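PDB 1LVM: catalytic domain of the nuclear inclusion protein A (nia) from Tobacco etch virus, which is a chymotrypsin-type cysteine protease that cleaves peptides with sequence specificity, and probably processes the viral polyprotein. Local coordinates for residues G173-S178 with T183-T188; R88-I93 with K192-L197; L63-L68 with K97-F102; N20-T25 with P162-R167; H28-N31 with H36-S39. The protein carries 1 engineered substitution. All coordinates share one frame; numbering follows the deposited sequence.

Contact 1 of 5, residues G173-S178 with T183-T188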
# COMPACT_ATOMS: atom_id res chain seq x y z
N GLY A 173 -4.03 0.62 6.36
CA GLY A 173 -4.08 1.35 5.08
C GLY A 173 -2.77 1.35 4.35
O GLY A 173 -1.80 0.72 4.85
N ILE A 174 -2.69 2.07 3.22
CA ILE A 174 -1.46 2.15 2.47
C ILE A 174 -1.13 3.58 2.11
O ILE A 174 -2.00 4.34 1.80
CB ILE A 174 -1.51 1.28 1.14
CG1 ILE A 174 -2.63 1.81 0.20
CG2 ILE A 174 -1.81 -0.22 1.50
CD1 ILE A 174 -2.60 0.93 -1.15
N HIS A 175 0.15 3.93 2.13
CA HIS A 175 0.49 5.33 1.85
C HIS A 175 0.07 5.71 0.41
O HIS A 175 0.30 4.95 -0.52
CB HIS A 175 1.98 5.55 1.99
CG HIS A 175 2.37 6.98 1.70
ND1 HIS A 175 1.84 8.03 2.41
CD2 HIS A 175 3.15 7.51 0.74
CE1 HIS A 175 2.26 9.16 1.87
NE2 HIS A 175 3.05 8.88 0.86
N SER A 176 -0.50 6.90 0.23
CA SER A 176 -0.91 7.32 -1.13
C SER A 176 -0.44 8.67 -1.59
O SER A 176 0.08 8.85 -2.72
CB SER A 176 -2.46 7.38 -1.26
OG SER A 176 -3.04 6.11 -1.39
N ALA A 177 -0.53 9.66 -0.71
CA ALA A 177 -0.27 11.00 -1.27
C ALA A 177 0.14 12.06 -0.26
O ALA A 177 0.11 11.81 0.93
CB ALA A 177 -1.60 11.47 -1.98
N SER A 178 0.51 13.22 -0.77
CA SER A 178 0.86 14.34 0.08
C SER A 178 0.31 15.63 -0.54
O SER A 178 -0.10 15.62 -1.72
CB SER A 178 2.38 14.41 0.22
OG SER A 178 2.71 15.43 1.13
N THR A 183 3.80 18.75 3.56
CA THR A 183 3.63 19.02 4.99
C THR A 183 2.49 18.16 5.62
O THR A 183 2.40 18.03 6.85
CB THR A 183 3.31 20.48 5.21
OG1 THR A 183 2.17 20.82 4.41
CG2 THR A 183 4.51 21.34 4.78
N ASN A 184 1.56 17.65 4.79
CA ASN A 184 0.48 16.77 5.36
C ASN A 184 0.46 15.51 4.48
O ASN A 184 0.40 15.67 3.29
CB ASN A 184 -0.88 17.41 5.23
CG ASN A 184 -1.01 18.58 6.10
OD1 ASN A 184 -0.57 18.56 7.25
ND2 ASN A 184 -1.62 19.62 5.59
N ASN A 185 0.45 14.33 5.09
CA ASN A 185 0.48 13.07 4.31
C ASN A 185 -0.86 12.36 4.45
O ASN A 185 -1.59 12.58 5.42
CB ASN A 185 1.64 12.20 4.78
CG ASN A 185 3.01 12.73 4.29
OD1 ASN A 185 4.06 12.45 4.88
ND2 ASN A 185 2.99 13.49 3.22
N TYR A 186 -1.17 11.54 3.46
CA TYR A 186 -2.44 10.86 3.43
C TYR A 186 -2.29 9.39 3.00
O TYR A 186 -1.56 9.10 2.06
CB TYR A 186 -3.38 11.54 2.42
CG TYR A 186 -3.76 13.01 2.83
CD1 TYR A 186 -2.91 14.10 2.52
CD2 TYR A 186 -4.92 13.26 3.52
CE1 TYR A 186 -3.24 15.41 2.91
CE2 TYR A 186 -5.27 14.59 3.93
CZ TYR A 186 -4.43 15.64 3.62
OH TYR A 186 -4.80 16.93 4.02
N PHE A 187 -2.99 8.51 3.70
CA PHE A 187 -2.98 7.12 3.27
C PHE A 187 -4.41 6.73 2.91
O PHE A 187 -5.40 7.34 3.35
CB PHE A 187 -2.36 6.19 4.36
CG PHE A 187 -3.19 5.98 5.62
CD1 PHE A 187 -4.16 5.01 5.69
CD2 PHE A 187 -2.90 6.74 6.80
CE1 PHE A 187 -4.84 4.77 6.92
CE2 PHE A 187 -3.55 6.52 7.99
CZ PHE A 187 -4.53 5.53 8.07
N THR A 188 -4.53 5.70 2.09
CA THR A 188 -5.83 5.21 1.73
C THR A 188 -6.16 4.15 2.75
O THR A 188 -5.39 3.19 2.96
CB THR A 188 -5.78 4.58 0.32
OG1 THR A 188 -5.46 5.61 -0.64
CG2 THR A 188 -7.08 3.90 -0.03

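Contact 2 of 5, residues R88-I93 with K192-L197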
# COMPACT_ATOMS: atom_id res chain seq x y z
N ARG A 88 -11.57 4.44 -3.82
CA ARG A 88 -10.28 4.50 -3.02
C ARG A 88 -9.10 4.28 -3.97
O ARG A 88 -9.23 3.63 -5.01
CB ARG A 88 -10.19 3.34 -1.98
CG ARG A 88 -11.07 3.54 -0.72
CD ARG A 88 -11.06 2.39 0.28
NE ARG A 88 -11.28 2.87 1.69
CZ ARG A 88 -12.48 3.06 2.20
NH1 ARG A 88 -13.52 2.82 1.44
NH2 ARG A 88 -12.64 3.45 3.46
N ASP A 89 -7.93 4.78 -3.58
CA ASP A 89 -6.71 4.52 -4.35
C ASP A 89 -6.20 3.15 -3.92
O ASP A 89 -5.05 3.02 -3.37
CB ASP A 89 -5.67 5.59 -4.03
CG ASP A 89 -4.33 5.38 -4.75
OD1 ASP A 89 -4.32 4.82 -5.89
OD2 ASP A 89 -3.28 5.77 -4.14
N MET A 90 -6.95 2.11 -4.21
CA MET A 90 -6.53 0.76 -3.83
C MET A 90 -7.00 -0.26 -4.83
O MET A 90 -8.13 -0.18 -5.34
CB MET A 90 -7.09 0.37 -2.41
CG MET A 90 -6.43 -0.93 -1.83
SD MET A 90 -7.11 -1.40 -0.23
CE MET A 90 -6.05 -0.32 0.75
N ILE A 91 -6.15 -1.24 -5.13
CA ILE A 91 -6.59 -2.24 -6.12
C ILE A 91 -5.94 -3.55 -5.72
O ILE A 91 -4.93 -3.55 -5.02
CB ILE A 91 -6.06 -1.78 -7.55
CG1 ILE A 91 -6.68 -2.64 -8.71
CG2 ILE A 91 -4.51 -1.85 -7.62
CD1 ILE A 91 -6.29 -2.06 -10.08
N ILE A 92 -6.54 -4.67 -6.11
CA ILE A 92 -5.85 -5.95 -5.79
C ILE A 92 -5.51 -6.61 -7.09
O ILE A 92 -6.36 -6.72 -7.97
CB ILE A 92 -6.72 -6.92 -4.98
CG1 ILE A 92 -7.27 -6.22 -3.75
CG2 ILE A 92 -5.89 -8.20 -4.62
CD1 ILE A 92 -8.38 -7.05 -3.00
N ILE A 93 -4.24 -6.98 -7.25
CA ILE A 93 -3.77 -7.71 -8.46
C ILE A 93 -3.72 -9.18 -8.15
O ILE A 93 -3.20 -9.58 -7.07
CB ILE A 93 -2.35 -7.31 -8.73
CG1 ILE A 93 -2.27 -5.82 -8.99
CG2 ILE A 93 -1.77 -8.08 -9.91
CD1 ILE A 93 -0.79 -5.36 -9.07
N LYS A 192 -14.11 -1.26 4.81
CA LYS A 192 -14.84 -2.20 5.67
C LYS A 192 -14.88 -3.61 5.06
O LYS A 192 -14.97 -3.77 3.83
CB LYS A 192 -16.27 -1.67 5.83
CG LYS A 192 -17.13 -2.50 6.69
CD LYS A 192 -18.55 -1.89 6.67
CE LYS A 192 -19.50 -2.60 7.62
NZ LYS A 192 -19.00 -2.57 9.01
N ASN A 193 -14.80 -4.62 5.93
CA ASN A 193 -14.86 -6.04 5.56
C ASN A 193 -13.82 -6.48 4.52
O ASN A 193 -14.06 -7.33 3.62
CB ASN A 193 -16.28 -6.40 5.14
CG ASN A 193 -17.28 -6.26 6.31
OD1 ASN A 193 -16.87 -6.30 7.48
ND2 ASN A 193 -18.55 -6.05 6.01
N PHE A 194 -12.63 -5.91 4.67
CA PHE A 194 -11.56 -6.25 3.74
C PHE A 194 -11.12 -7.69 3.89
O PHE A 194 -10.77 -8.32 2.90
CB PHE A 194 -10.38 -5.25 3.95
CG PHE A 194 -9.36 -5.22 2.83
CD1 PHE A 194 -9.72 -4.91 1.52
CD2 PHE A 194 -8.01 -5.54 3.11
CE1 PHE A 194 -8.78 -4.91 0.46
CE2 PHE A 194 -7.04 -5.54 2.07
CZ PHE A 194 -7.39 -5.24 0.77
N MET A 195 -11.09 -8.23 5.11
CA MET A 195 -10.67 -9.63 5.26
C MET A 195 -11.63 -10.53 4.48
O MET A 195 -11.22 -11.52 3.88
CB MET A 195 -10.62 -10.06 6.73
CG MET A 195 -9.55 -9.35 7.60
SD MET A 195 -7.93 -9.35 6.84
CE MET A 195 -7.55 -11.16 6.75
N GLU A 196 -12.92 -10.19 4.50
CA GLU A 196 -13.90 -11.01 3.73
C GLU A 196 -13.50 -10.99 2.24
O GLU A 196 -13.48 -12.01 1.53
CB GLU A 196 -15.33 -10.43 3.87
CG GLU A 196 -16.42 -11.39 3.33
CD GLU A 196 -16.38 -12.70 4.10
OE1 GLU A 196 -16.68 -13.75 3.49
OE2 GLU A 196 -16.03 -12.69 5.32
N LEU A 197 -13.21 -9.80 1.75
CA LEU A 197 -12.85 -9.67 0.34
C LEU A 197 -11.61 -10.51 -0.02
O LEU A 197 -11.57 -11.13 -1.07
CB LEU A 197 -12.61 -8.18 0.01
CG LEU A 197 -12.09 -7.93 -1.42
CD1 LEU A 197 -13.17 -8.42 -2.47
CD2 LEU A 197 -11.88 -6.45 -1.56

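Contact 3 of 5, residues L63-L68 with K97-F102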
# COMPACT_ATOMS: atom_id res chain seq x y z
N LEU A 63 5.17 -5.37 -15.95
CA LEU A 63 5.21 -5.10 -14.50
C LEU A 63 6.35 -5.86 -13.87
O LEU A 63 6.36 -7.11 -13.91
CB LEU A 63 3.91 -5.54 -13.79
CG LEU A 63 3.87 -5.19 -12.29
CD1 LEU A 63 3.80 -3.62 -12.12
CD2 LEU A 63 2.65 -5.82 -11.61
N LEU A 64 7.32 -5.14 -13.29
CA LEU A 64 8.44 -5.85 -12.62
C LEU A 64 8.05 -5.95 -11.16
O LEU A 64 7.69 -4.95 -10.54
CB LEU A 64 9.71 -5.04 -12.73
CG LEU A 64 11.03 -5.72 -12.34
CD1 LEU A 64 11.29 -6.95 -13.24
CD2 LEU A 64 12.15 -4.71 -12.55
N VAL A 65 8.14 -7.15 -10.59
CA VAL A 65 7.74 -7.35 -9.19
C VAL A 65 8.91 -7.91 -8.38
O VAL A 65 9.33 -9.04 -8.61
CB VAL A 65 6.64 -8.35 -9.07
CG1 VAL A 65 6.25 -8.52 -7.58
CG2 VAL A 65 5.41 -7.90 -9.89
N GLN A 66 9.44 -7.09 -7.50
CA GLN A 66 10.56 -7.50 -6.65
C GLN A 66 10.02 -7.95 -5.28
O GLN A 66 9.31 -7.19 -4.63
CB GLN A 66 11.56 -6.36 -6.51
CG GLN A 66 12.65 -6.80 -5.54
CD GLN A 66 13.98 -6.15 -5.80
OE1 GLN A 66 14.03 -4.98 -6.20
NE2 GLN A 66 15.07 -6.92 -5.56
N SER A 67 10.32 -9.19 -4.85
CA SER A 67 9.79 -9.68 -3.57
C SER A 67 10.89 -10.49 -2.85
O SER A 67 12.03 -10.55 -3.31
CB SER A 67 8.61 -10.61 -3.79
OG SER A 67 9.03 -11.83 -4.42
N LEU A 68 10.48 -11.14 -1.78
CA LEU A 68 11.37 -11.97 -0.96
C LEU A 68 11.87 -13.12 -1.83
O LEU A 68 13.01 -13.59 -1.69
CB LEU A 68 10.55 -12.53 0.19
CG LEU A 68 11.05 -13.52 1.25
CD1 LEU A 68 11.82 -12.79 2.33
CD2 LEU A 68 9.80 -14.25 1.83
N LYS A 97 -0.31 -18.12 -11.68
CA LYS A 97 0.12 -19.27 -10.88
C LYS A 97 1.60 -19.51 -10.76
O LYS A 97 2.07 -20.13 -9.78
CB LYS A 97 -0.53 -20.54 -11.39
CG LYS A 97 -2.00 -20.56 -11.08
CD LYS A 97 -2.65 -21.79 -11.66
CE LYS A 97 -4.06 -21.93 -11.13
NZ LYS A 97 -4.57 -23.28 -11.48
N ASP A 98 2.34 -19.06 -11.75
CA ASP A 98 3.77 -19.24 -11.70
C ASP A 98 4.50 -18.22 -10.83
O ASP A 98 5.71 -18.28 -10.68
CB ASP A 98 4.39 -19.31 -13.13
CG ASP A 98 4.12 -18.07 -13.99
OD1 ASP A 98 3.11 -17.36 -13.81
OD2 ASP A 98 4.92 -17.87 -14.92
N PHE A 99 3.75 -17.29 -10.24
CA PHE A 99 4.37 -16.35 -9.28
C PHE A 99 4.14 -17.02 -7.90
O PHE A 99 3.03 -17.40 -7.57
CB PHE A 99 3.68 -14.99 -9.32
CG PHE A 99 4.19 -14.04 -8.30
CD1 PHE A 99 5.35 -13.30 -8.55
CD2 PHE A 99 3.51 -13.85 -7.10
CE1 PHE A 99 5.85 -12.36 -7.63
CE2 PHE A 99 3.99 -12.90 -6.16
CZ PHE A 99 5.18 -12.15 -6.45
N PRO A 100 5.22 -17.18 -7.09
CA PRO A 100 5.14 -17.82 -5.76
C PRO A 100 4.14 -17.06 -4.85
O PRO A 100 4.35 -15.87 -4.60
CB PRO A 100 6.56 -17.70 -5.23
CG PRO A 100 7.43 -17.54 -6.48
CD PRO A 100 6.58 -16.72 -7.40
N PRO A 101 3.09 -17.72 -4.37
CA PRO A 101 2.14 -17.02 -3.52
C PRO A 101 2.72 -16.68 -2.15
O PRO A 101 3.73 -17.23 -1.72
CB PRO A 101 0.99 -17.99 -3.39
CG PRO A 101 1.74 -19.36 -3.49
CD PRO A 101 2.67 -19.10 -4.63
N PHE A 102 2.07 -15.71 -1.50
CA PHE A 102 2.47 -15.27 -0.14
C PHE A 102 1.66 -15.98 0.91
O PHE A 102 0.62 -16.60 0.63
CB PHE A 102 2.19 -13.75 -0.02
CG PHE A 102 3.01 -12.94 -0.94
CD1 PHE A 102 4.31 -12.57 -0.58
CD2 PHE A 102 2.50 -12.52 -2.17
CE1 PHE A 102 5.09 -11.78 -1.43
CE2 PHE A 102 3.27 -11.71 -3.03
CZ PHE A 102 4.58 -11.35 -2.64

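Contact 4 of 5, residues N20-T25 with P162-R167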
# COMPACT_ATOMS: atom_id res chain seq x y z
N ASN A 20 8.57 -7.99 10.88
CA ASN A 20 9.10 -8.75 9.74
C ASN A 20 8.05 -9.56 8.99
O ASN A 20 8.18 -9.73 7.79
CB ASN A 20 10.26 -9.60 10.23
CG ASN A 20 11.43 -8.70 10.65
OD1 ASN A 20 12.15 -8.10 9.81
ND2 ASN A 20 11.60 -8.57 11.98
N PRO A 21 6.99 -10.05 9.70
CA PRO A 21 5.99 -10.82 8.95
C PRO A 21 5.29 -9.91 7.94
O PRO A 21 4.84 -10.35 6.89
CB PRO A 21 5.05 -11.30 10.04
CG PRO A 21 6.00 -11.53 11.25
CD PRO A 21 6.86 -10.28 11.16
N ILE A 22 5.16 -8.64 8.27
CA ILE A 22 4.57 -7.70 7.31
C ILE A 22 5.60 -7.32 6.25
O ILE A 22 5.35 -7.39 5.02
CB ILE A 22 4.04 -6.41 8.01
CG1 ILE A 22 2.78 -6.72 8.76
CG2 ILE A 22 3.76 -5.34 6.94
CD1 ILE A 22 2.31 -5.58 9.72
N SER A 23 6.80 -6.92 6.67
CA SER A 23 7.77 -6.47 5.65
C SER A 23 8.17 -7.57 4.71
O SER A 23 8.50 -7.28 3.57
CB SER A 23 9.05 -5.84 6.28
OG SER A 23 9.56 -6.73 7.19
N SER A 24 8.09 -8.82 5.16
CA SER A 24 8.49 -9.93 4.29
C SER A 24 7.48 -10.13 3.15
O SER A 24 7.76 -10.82 2.16
CB SER A 24 8.72 -11.23 5.09
OG SER A 24 7.54 -11.67 5.70
N THR A 25 6.32 -9.49 3.27
CA THR A 25 5.31 -9.63 2.19
C THR A 25 5.29 -8.42 1.25
O THR A 25 4.55 -8.42 0.25
CB THR A 25 3.88 -9.74 2.73
OG1 THR A 25 3.49 -8.47 3.31
CG2 THR A 25 3.79 -10.81 3.81
N PRO A 162 2.52 -0.22 3.87
CA PRO A 162 1.45 -0.33 4.88
C PRO A 162 1.60 0.59 6.10
O PRO A 162 2.72 0.79 6.55
CB PRO A 162 1.53 -1.80 5.36
CG PRO A 162 3.04 -2.12 5.17
CD PRO A 162 3.33 -1.46 3.80
N LEU A 163 0.47 1.13 6.58
CA LEU A 163 0.42 1.93 7.81
C LEU A 163 -0.04 0.83 8.75
O LEU A 163 -1.01 0.15 8.44
CB LEU A 163 -0.65 3.04 7.72
CG LEU A 163 -0.14 4.35 7.10
CD1 LEU A 163 1.22 4.75 7.79
CD2 LEU A 163 0.13 4.14 5.64
N VAL A 164 0.66 0.63 9.87
CA VAL A 164 0.38 -0.44 10.83
C VAL A 164 0.10 0.13 12.23
O VAL A 164 0.81 1.02 12.70
CB VAL A 164 1.65 -1.40 10.95
CG1 VAL A 164 1.29 -2.64 11.76
CG2 VAL A 164 2.13 -1.84 9.54
N SER A 165 -0.95 -0.40 12.86
CA SER A 165 -1.36 -0.00 14.21
C SER A 165 -0.32 -0.53 15.22
O SER A 165 0.03 -1.73 15.19
CB SER A 165 -2.68 -0.70 14.55
OG SER A 165 -2.97 -0.54 15.96
N THR A 166 0.17 0.32 16.10
CA THR A 166 1.15 -0.20 17.07
C THR A 166 0.34 -0.91 18.14
O THR A 166 0.87 -1.70 18.92
CB THR A 166 2.04 0.96 17.70
OG1 THR A 166 1.15 1.86 18.40
CG2 THR A 166 2.77 1.75 16.60
N ARG A 167 -0.97 -0.69 18.16
CA ARG A 167 -1.79 -1.35 19.17
C ARG A 167 -1.98 -2.83 18.93
O ARG A 167 -1.86 -3.60 19.87
CB ARG A 167 -3.20 -0.76 19.28
CG ARG A 167 -3.91 -1.24 20.56
CD ARG A 167 -5.31 -0.65 20.67
NE ARG A 167 -6.08 -0.86 19.46
CZ ARG A 167 -6.69 -2.01 19.13
NH1 ARG A 167 -6.66 -3.07 19.94
NH2 ARG A 167 -7.32 -2.10 17.98

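Contact 5 of 5, residues H28-N31 with H36-S39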
# COMPACT_ATOMS: atom_id res chain seq x y z
N HIS A 28 8.15 -4.61 -4.40
CA HIS A 28 8.38 -3.35 -5.10
C HIS A 28 7.87 -3.58 -6.53
O HIS A 28 8.26 -4.55 -7.18
CB HIS A 28 9.82 -2.96 -5.18
CG HIS A 28 9.99 -1.54 -5.63
ND1 HIS A 28 10.69 -1.19 -6.76
CD2 HIS A 28 9.50 -0.38 -5.12
CE1 HIS A 28 10.64 0.12 -6.92
NE2 HIS A 28 9.92 0.64 -5.94
N LEU A 29 7.04 -2.65 -7.02
CA LEU A 29 6.38 -2.77 -8.32
C LEU A 29 6.77 -1.66 -9.28
O LEU A 29 6.74 -0.48 -8.91
CB LEU A 29 4.84 -2.67 -8.08
CG LEU A 29 4.27 -3.60 -6.97
CD1 LEU A 29 2.77 -3.43 -6.81
CD2 LEU A 29 4.50 -5.06 -7.30
N THR A 30 7.12 -2.03 -10.50
CA THR A 30 7.42 -1.07 -11.50
C THR A 30 6.60 -1.30 -12.74
O THR A 30 6.74 -2.30 -13.40
CB THR A 30 8.95 -1.06 -11.83
OG1 THR A 30 9.69 -0.77 -10.63
CG2 THR A 30 9.25 -0.04 -12.92
N ASN A 31 5.71 -0.34 -13.05
CA ASN A 31 4.87 -0.50 -14.26
C ASN A 31 5.52 0.36 -15.35
O ASN A 31 5.50 1.58 -15.27
CB ASN A 31 3.44 -0.02 -13.95
CG ASN A 31 2.50 -0.03 -15.18
OD1 ASN A 31 2.91 -0.38 -16.28
ND2 ASN A 31 1.22 0.29 -14.96
N HIS A 36 6.76 5.72 -20.03
CA HIS A 36 6.69 6.08 -18.62
C HIS A 36 7.07 4.90 -17.73
O HIS A 36 7.04 3.73 -18.13
CB HIS A 36 5.29 6.53 -18.22
CG HIS A 36 4.90 7.85 -18.82
ND1 HIS A 36 5.07 9.05 -18.15
CD2 HIS A 36 4.26 8.15 -19.97
CE1 HIS A 36 4.53 10.02 -18.86
NE2 HIS A 36 4.03 9.50 -19.97
N THR A 37 7.44 5.24 -16.51
CA THR A 37 7.71 4.17 -15.57
C THR A 37 7.23 4.64 -14.21
O THR A 37 7.60 5.72 -13.78
CB THR A 37 9.20 3.74 -15.55
OG1 THR A 37 9.35 2.72 -14.55
CG2 THR A 37 10.15 4.91 -15.24
N THR A 38 6.38 3.84 -13.55
CA THR A 38 5.84 4.19 -12.24
C THR A 38 6.24 3.12 -11.26
O THR A 38 5.95 1.95 -11.49
CB THR A 38 4.32 4.24 -12.31
OG1 THR A 38 3.93 5.27 -13.22
CG2 THR A 38 3.70 4.50 -10.95
N SER A 39 6.90 3.49 -10.16
CA SER A 39 7.30 2.50 -9.17
C SER A 39 6.70 2.85 -7.82
O SER A 39 6.58 4.01 -7.46
CB SER A 39 8.82 2.48 -9.02
OG SER A 39 9.45 1.91 -10.15
O HOH W 1 3.73 3.66 -16.15

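Contact 1 of 5, residues G173-S178 with T183-T188
The H175 ring has its edge turned to N185, with CB near the ring plane and 4.3 Å from CE1, while one face is covered toward its rim by the backbone N of A177. Y186 likewise offers an edge: A177 O and S178 CA lie near its plane, and the ring of H222 meets it edge-to-face. On F187, CD1 comes within 3.7 Å of G173 CA; the W148 ring packs on the same phenylalanine. Strands 171-179 and 185-189 form a hairpin of the six-stranded barrel in the chymotrypsin-like fold, interrupted by a classic beta bulge. S176 and A177 both face Y186, whose O takes N-H bonds from S176 N at 3.1 Å and A177 N at 3.0 Å, the first in the carbonyl plane. Before the bulge, toward G173, I174 and T188 exchange two backbone bonds and lie side by side. The hydroxyls S176 OG and T188 OG1 are hydrogen-bonded at 2.6 Å; S176 OG also reaches D89. At the other end, S178 OG donates to N184 O at 3.2 Å from well above the carbonyl plane. The bound peptide pairs with A177 and S178 as an added antiparallel strand and is hydrogen-bonded by H175 NE2, N184 ND2 and Y186 OH.

Contact 2 of 5, residues R88-I93 with K192-L197
M90 and F194 make a Met-aromatic contact: SD sits 4.5 Å from the centroid of the F194 ring and 37° off its normal, so the sulfur approaches obliquely. The atoms nearest to it are CE1 at 3.9 Å and CZ at 4.0 Å, which places the sulfur nearest the CE1-CZ bond of F194. The methionine runs extended through chi1 and chi2, then bends at chi3 (-84°), leaving the sulfur at the turn and the methyl swung off to the side.

The remaining contacts are apolar. I92 CD1 reaches F194 CE1 at 4.1 Å, the two side chains coming from opposite directions, and meets L197 CD2 tip to tip at 3.8 Å. F194 and L197 lie three residues apart on one side of the helix, and the CD1 methyl of I92 touches both. With chi1 of -53°, CG1 of I92 stands beside its own backbone N and carries CD1 toward the helix. No hydrogen bond crosses between the segments.

Polar bonds instead hold the chain leading into the strand. D89, centre of an inverse gamma turn, bonds through OD2 to N52 ND2 and through OD1 to H54 N, while R88 NH2 reaches S189 OG. Strand 91-94 lies between strands 48-51 and 81-84 of the N-terminal sheet; helix 194-199 packs against that sheet, F194 touching I50, L197 touching H83, and F108 meeting the F194 ring edge-to-face.

Contact 3 of 5, residues L63-L68 with K97-F102
V65 and S67 lie on strand 62-67 of the N-terminal barrel in this chymotrypsin-like fold, where two phenylalanines from the 97-102 loop, F99 and F102, pack against them. The loop belongs to the link between strand 91-94 and strand 116-123, has no regular secondary structure here, and sends both rings inward. The two segments share no hydrogen bond.

V65 supplies the main apolar contact. Its CG1 stands 3.9 Å from F99 CE1 and the same distance from CZ, straddling that bond of the ring from an oblique direction, and the two side chains cross at about a right angle. On the valine, CG1 is turned anti to the backbone N (chi1 180°), which aims this branch at the ring, whereas CG2 stands beside the N. C27, L29 and I49 also pack on V65, so the F99 ring joins an apolar interior already formed by neighbouring strands; F72 meets it edge-to-face.

The same loop touches the bound peptide: D98 OD2 bonds to the peptide backbone, and F99 packs on an apolar side chain of it. S67 faces F99 too, its OG 4.4 Å from CZ, but that hydroxyl is hydrogen-bonded to H69 N. The rings themselves are in contact, F102 CE2 lying in the F99 ring plane at its edge, 3.4 Å from F99 CE2. F102 in turn presents its own edge to the serine methylene, with S67 CB near the F102 ring plane and 4.3 Å from CZ.

Contact 4 of 5, residues N20-T25 with P162-R167
I22, on the single-turn helix 20-23, comes up to strand 162-165 with its CA 8.4 Å from that of P162, and side chains alone bridge the backbones. The strand belongs to the C-terminal six-stranded barrel of the chymotrypsin-like fold, where it neighbours strand 171-179, while the short helix immediately precedes the first strand of the N-terminal barrel. The contact therefore ties the start of one barrel to the wall of the other.

I22 does all the touching on the helix side, with both of its branches engaged. The I22 and P162 side chains slide past each other in opposite directions, with I22 CG2 3.7 Å from P162 CG. The longer branch is extended (chi2 169°), which carries CD1 out to meet the end of V164 tip to tip, at 3.7 Å from both CG1 and CG2; the methyl thus sits squarely against the valine fork. I171 of the adjoining strand also touches I22 and P162, and V120 and Y19 pack on V164. No hydrogen bond passes between the two segments.

The backbone beneath I22 is pinned instead by local bonds. S24 N reaches N20 O at 2.8 Å, closing the helical turn, and S23 O is taken by T122 OG1. The carbonyl of I22 itself accepts twice: T25 N bonds to I22 O at 2.9 Å, and T25 OG1 donates to the same oxygen at 2.7 Å, in the carbonyl plane and on a lone pair.

Contact 5 of 5, residues H28-N31 with H36-S39
T30 and S39 hold the close-packed part of this strand pair: their hydroxyls, T30 OG1 and S39 OG, are hydrogen-bonded at 2.7 Å, and either could be the donor. For both residues the oxygen stands beside the backbone N (chi1 -59° and -72°), and as the two form an antiparallel non-hydrogen-bonded pair, the two hydroxyl oxygens meet across the gap between the strands. L29 O adds a CA-H...O contact with S39 CA at 3.0 Å. The H28 ring comes up to the same serine obliquely, CE1 lying 3.6 Å from S39 CB, and the Y41 ring also meets it. Next to them N31 and T38 form the hydrogen-bonded pair, N31 N to T38 O at 2.8 Å and T38 N to N31 O at 3.0 Å.

The two strands, 26-33 and 36-45, make the first beta hairpin of the N-terminal sheet. On the face away from T30 and S39, L29 packs on I49, T51 and V65, while N31 ND2 is satisfied by L55 O and R58 O.

Toward the hairpin turn the packing gives way to solvent. T37 is exposed, and its OG1 brushes the T30 CG2 methyl at 3.2 Å rather than finding a hydrogen bond across the pair. A water donates to N31 O at 2.9 Å and makes a weak, long bond to T38 OG1, and H36 swings its ring away from the neighbouring strand.

In the fold
Contacts 3 and 5 share the N-terminal sheet: strands 62-67 and 26-33 are neighbours there, with contact centres about 15 Å apart. Contact 2 joins that sheet to helix 194-199. Contacts 1 and 4 share the C-terminal barrel through adjoining strands 171-179 and 162-165, centres about 16 Å apart. Along the chain contact 4 encloses contacts 5 and 3 and crosses contact 2, as does contact 3; contact 2 encloses contact 1, so the long closures stitch the two halves together. Contacts 1 and 2 touch where D89 meets T188 and S176, linking the barrels beside the bound peptide; contacts 1 and 3 lie on opposite sides of the chain's centre, about 25 Å between centres, yet both meet that peptide.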